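Long-range contact in phospholipase C beta (Meleagris gallopavo, PDB 1JAD), which forms the C-terminal region of a phospholipase C beta, an elongated, mostly helical domain built as an antiparallel coiled coil of long helices: residues L33-Q37 with E108-K112. Sequence-based numbering, arbitrary orientation.
Sequences LLKKQ and EQTAK
Gln37 and Glu108 join helix 28-64 to helix 75-155 in the long antiparallel coiled coil of this C-terminal region, the two short segments running at 162° with their axes 11.3 Å apart. The two side chains reach out from opposite directions, both extended beyond CG, and Gln37 NE2 donates to Glu108 OE1, modelled at 2.5 Å, closer than such a bond should be, so the exact length is doubtful. The amide nitrogen sits above the carboxylate plane, 42° out of it. Each end of this bond has a second partner: Gln37 NE2 also donates to the backbone O of His105, and Glu108 OE1 bonds to His105 ND1, which ties the buried glutamine amide to the preceding turn of helix 75-155.

The van der Waals part is carried by Leu33. With CG anti to the backbone N (chi1 172°), it packs its CD2 methyl on the backbone of the second helix, 3.7 Å from Glu108 O and close to Gln109 CA. Leu34 and Gln109 cross at about a right angle, Leu34 CD2 lying 3.6 Å from Gln109 CD, and Gln109 continues onto Phe30 and Leu215, the latter from helix 161-245. The Lys112 chain bends at chi2 and leads NZ to a salt bridge with Glu115, while its CB lies 4.0 Å from Leu33 CD2.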
ATOM      1  N   LEU A  33      -6.516  13.092  14.661  1.00 49.53           N
ATOM      2  CA  LEU A  33      -7.323  13.309  13.466  1.00 48.82           C
ATOM      3  C   LEU A  33      -8.791  13.113  13.802  1.00 48.59           C
ATOM      4  O   LEU A  33      -9.631  13.926  13.420  1.00 48.29           O
ATOM      5  CB  LEU A  33      -6.935  12.339  12.351  1.00 48.91           C
ATOM      6  CG  LEU A  33      -7.866  12.366  11.132  1.00 47.54           C
ATOM      7  CD1 LEU A  33      -7.838  13.741  10.471  1.00 45.01           C
ATOM      8  CD2 LEU A  33      -7.440  11.284  10.152  1.00 48.26           C
ATOM      9  N   LEU A  34      -9.103  12.031  14.511  1.00 48.67           N
ATOM     10  CA  LEU A  34     -10.485  11.775  14.883  1.00 50.39           C
ATOM     11  C   LEU A  34     -11.023  12.972  15.651  1.00 50.93           C
ATOM     12  O   LEU A  34     -12.175  13.363  15.474  1.00 50.36           O
ATOM     13  CB  LEU A  34     -10.612  10.503  15.736  1.00 50.84           C
ATOM     14  CG  LEU A  34     -10.362   9.153  15.049  1.00 52.53           C
ATOM     15  CD1 LEU A  34     -10.644   8.012  16.025  1.00 51.92           C
ATOM     16  CD2 LEU A  34     -11.270   9.028  13.831  1.00 52.49           C
ATOM     17  N   LYS A  35     -10.183  13.555  16.501  1.00 52.30           N
ATOM     18  CA  LYS A  35     -10.592  14.716  17.273  1.00 53.21           C
ATOM     19  C   LYS A  35     -10.811  15.911  16.366  1.00 52.96           C
ATOM     20  O   LYS A  35     -11.774  16.656  16.542  1.00 53.26           O
ATOM     21  CB  LYS A  35      -9.556  15.069  18.341  1.00 55.04           C
ATOM     22  CG  LYS A  35      -9.515  14.108  19.514  1.00 58.55           C
ATOM     23  CD  LYS A  35      -8.673  14.672  20.651  1.00 61.78           C
ATOM     24  CE  LYS A  35      -8.659  13.734  21.850  1.00 63.48           C
ATOM     25  NZ  LYS A  35      -8.070  12.405  21.512  1.00 65.23           N
ATOM     26  N   LYS A  36      -9.924  16.100  15.394  1.00 52.11           N
ATOM     27  CA  LYS A  36     -10.080  17.221  14.483  1.00 52.59           C
ATOM     28  C   LYS A  36     -11.358  17.068  13.681  1.00 53.35           C
ATOM     29  O   LYS A  36     -12.171  17.987  13.606  1.00 54.31           O
ATOM     30  CB  LYS A  36      -8.899  17.326  13.522  1.00 52.39           C
ATOM     31  CG  LYS A  36      -9.079  18.452  12.519  1.00 53.18           C
ATOM     32  CD  LYS A  36      -7.839  18.710  11.683  1.00 52.31           C
ATOM     33  CE  LYS A  36      -8.079  19.907  10.774  1.00 53.64           C
ATOM     34  NZ  LYS A  36      -6.910  20.236   9.916  1.00 53.77           N
ATOM     35  N   GLN A  37     -11.533  15.896  13.083  1.00 53.65           N
ATOM     36  CA  GLN A  37     -12.714  15.629  12.280  1.00 52.83           C
ATOM     37  C   GLN A  37     -13.986  15.872  13.076  1.00 53.13           C
ATOM     38  O   GLN A  37     -14.994  16.297  12.512  1.00 54.22           O
ATOM     39  CB  GLN A  37     -12.700  14.188  11.757  1.00 52.06           C
ATOM     40  CG  GLN A  37     -11.472  13.842  10.923  1.00 51.96           C
ATOM     41  CD  GLN A  37     -11.551  12.458  10.297  1.00 50.78           C
ATOM     42  OE1 GLN A  37     -11.857  11.474  10.973  1.00 50.05           O
ATOM     43  NE2 GLN A  37     -11.253  12.376   9.007  1.00 48.11           N
ATOM     44  N   GLU A 108     -10.153  10.197   4.944  1.00 32.67           N
ATOM     45  CA  GLU A 108      -9.015  10.753   5.670  1.00 31.63           C
ATOM     46  C   GLU A 108      -8.417   9.751   6.637  1.00 31.16           C
ATOM     47  O   GLU A 108      -7.207   9.717   6.826  1.00 30.29           O
ATOM     48  CB  GLU A 108      -9.431  12.012   6.446  1.00 34.91           C
ATOM     49  CG  GLU A 108      -9.961  13.158   5.578  1.00 37.36           C
ATOM     50  CD  GLU A 108     -10.459  14.342   6.402  1.00 38.52           C
ATOM     51  OE1 GLU A 108     -11.374  14.151   7.234  1.00 37.10           O
ATOM     52  OE2 GLU A 108      -9.938  15.461   6.213  1.00 38.27           O
ATOM     53  N   GLN A 109      -9.266   8.942   7.263  1.00 30.84           N
ATOM     54  CA  GLN A 109      -8.790   7.948   8.214  1.00 30.11           C
ATOM     55  C   GLN A 109      -8.005   6.877   7.460  1.00 31.27           C
ATOM     56  O   GLN A 109      -6.914   6.482   7.878  1.00 28.26           O
ATOM     57  CB  GLN A 109      -9.974   7.332   8.969  1.00 29.90           C
ATOM     58  CG  GLN A 109     -10.844   8.376   9.659  1.00 31.55           C
ATOM     59  CD  GLN A 109     -11.967   7.782  10.496  1.00 33.65           C
ATOM     60  OE1 GLN A 109     -12.848   8.505  10.974  1.00 31.52           O
ATOM     61  NE2 GLN A 109     -11.938   6.466  10.688  1.00 35.66           N
ATOM     62  N   THR A 110      -8.549   6.420   6.335  1.00 31.16           N
ATOM     63  CA  THR A 110      -7.863   5.413   5.541  1.00 31.95           C
ATOM     64  C   THR A 110      -6.480   5.910   5.165  1.00 33.95           C
ATOM     65  O   THR A 110      -5.484   5.214   5.376  1.00 36.75           O
ATOM     66  CB  THR A 110      -8.655   5.063   4.259  1.00 30.28           C
ATOM     67  OG1 THR A 110      -9.848   4.360   4.626  1.00 29.10           O
ATOM     68  CG2 THR A 110      -7.826   4.193   3.319  1.00 25.86           C
ATOM     69  N   ALA A 111      -6.415   7.120   4.620  1.00 34.14           N
ATOM     70  CA  ALA A 111      -5.142   7.700   4.222  1.00 33.74           C
ATOM     71  C   ALA A 111      -4.171   7.697   5.387  1.00 34.01           C
ATOM     72  O   ALA A 111      -3.016   7.275   5.254  1.00 33.31           O
ATOM     73  CB  ALA A 111      -5.348   9.117   3.732  1.00 33.15           C
ATOM     74  N   LYS A 112      -4.647   8.158   6.537  1.00 34.13           N
ATOM     75  CA  LYS A 112      -3.808   8.221   7.724  1.00 34.66           C
ATOM     76  C   LYS A 112      -3.356   6.830   8.155  1.00 34.64           C
ATOM     77  O   LYS A 112      -2.166   6.535   8.151  1.00 32.41           O
ATOM     78  CB  LYS A 112      -4.552   8.900   8.878  1.00 35.04           C
ATOM     79  CG  LYS A 112      -3.619   9.471   9.936  1.00 38.39           C
ATOM     80  CD  LYS A 112      -2.657  10.455   9.266  1.00 42.93           C
ATOM     81  CE  LYS A 112      -1.728  11.165  10.246  1.00 46.11           C
ATOM     82  NZ  LYS A 112      -0.827  12.107   9.512  1.00 43.86           N
TER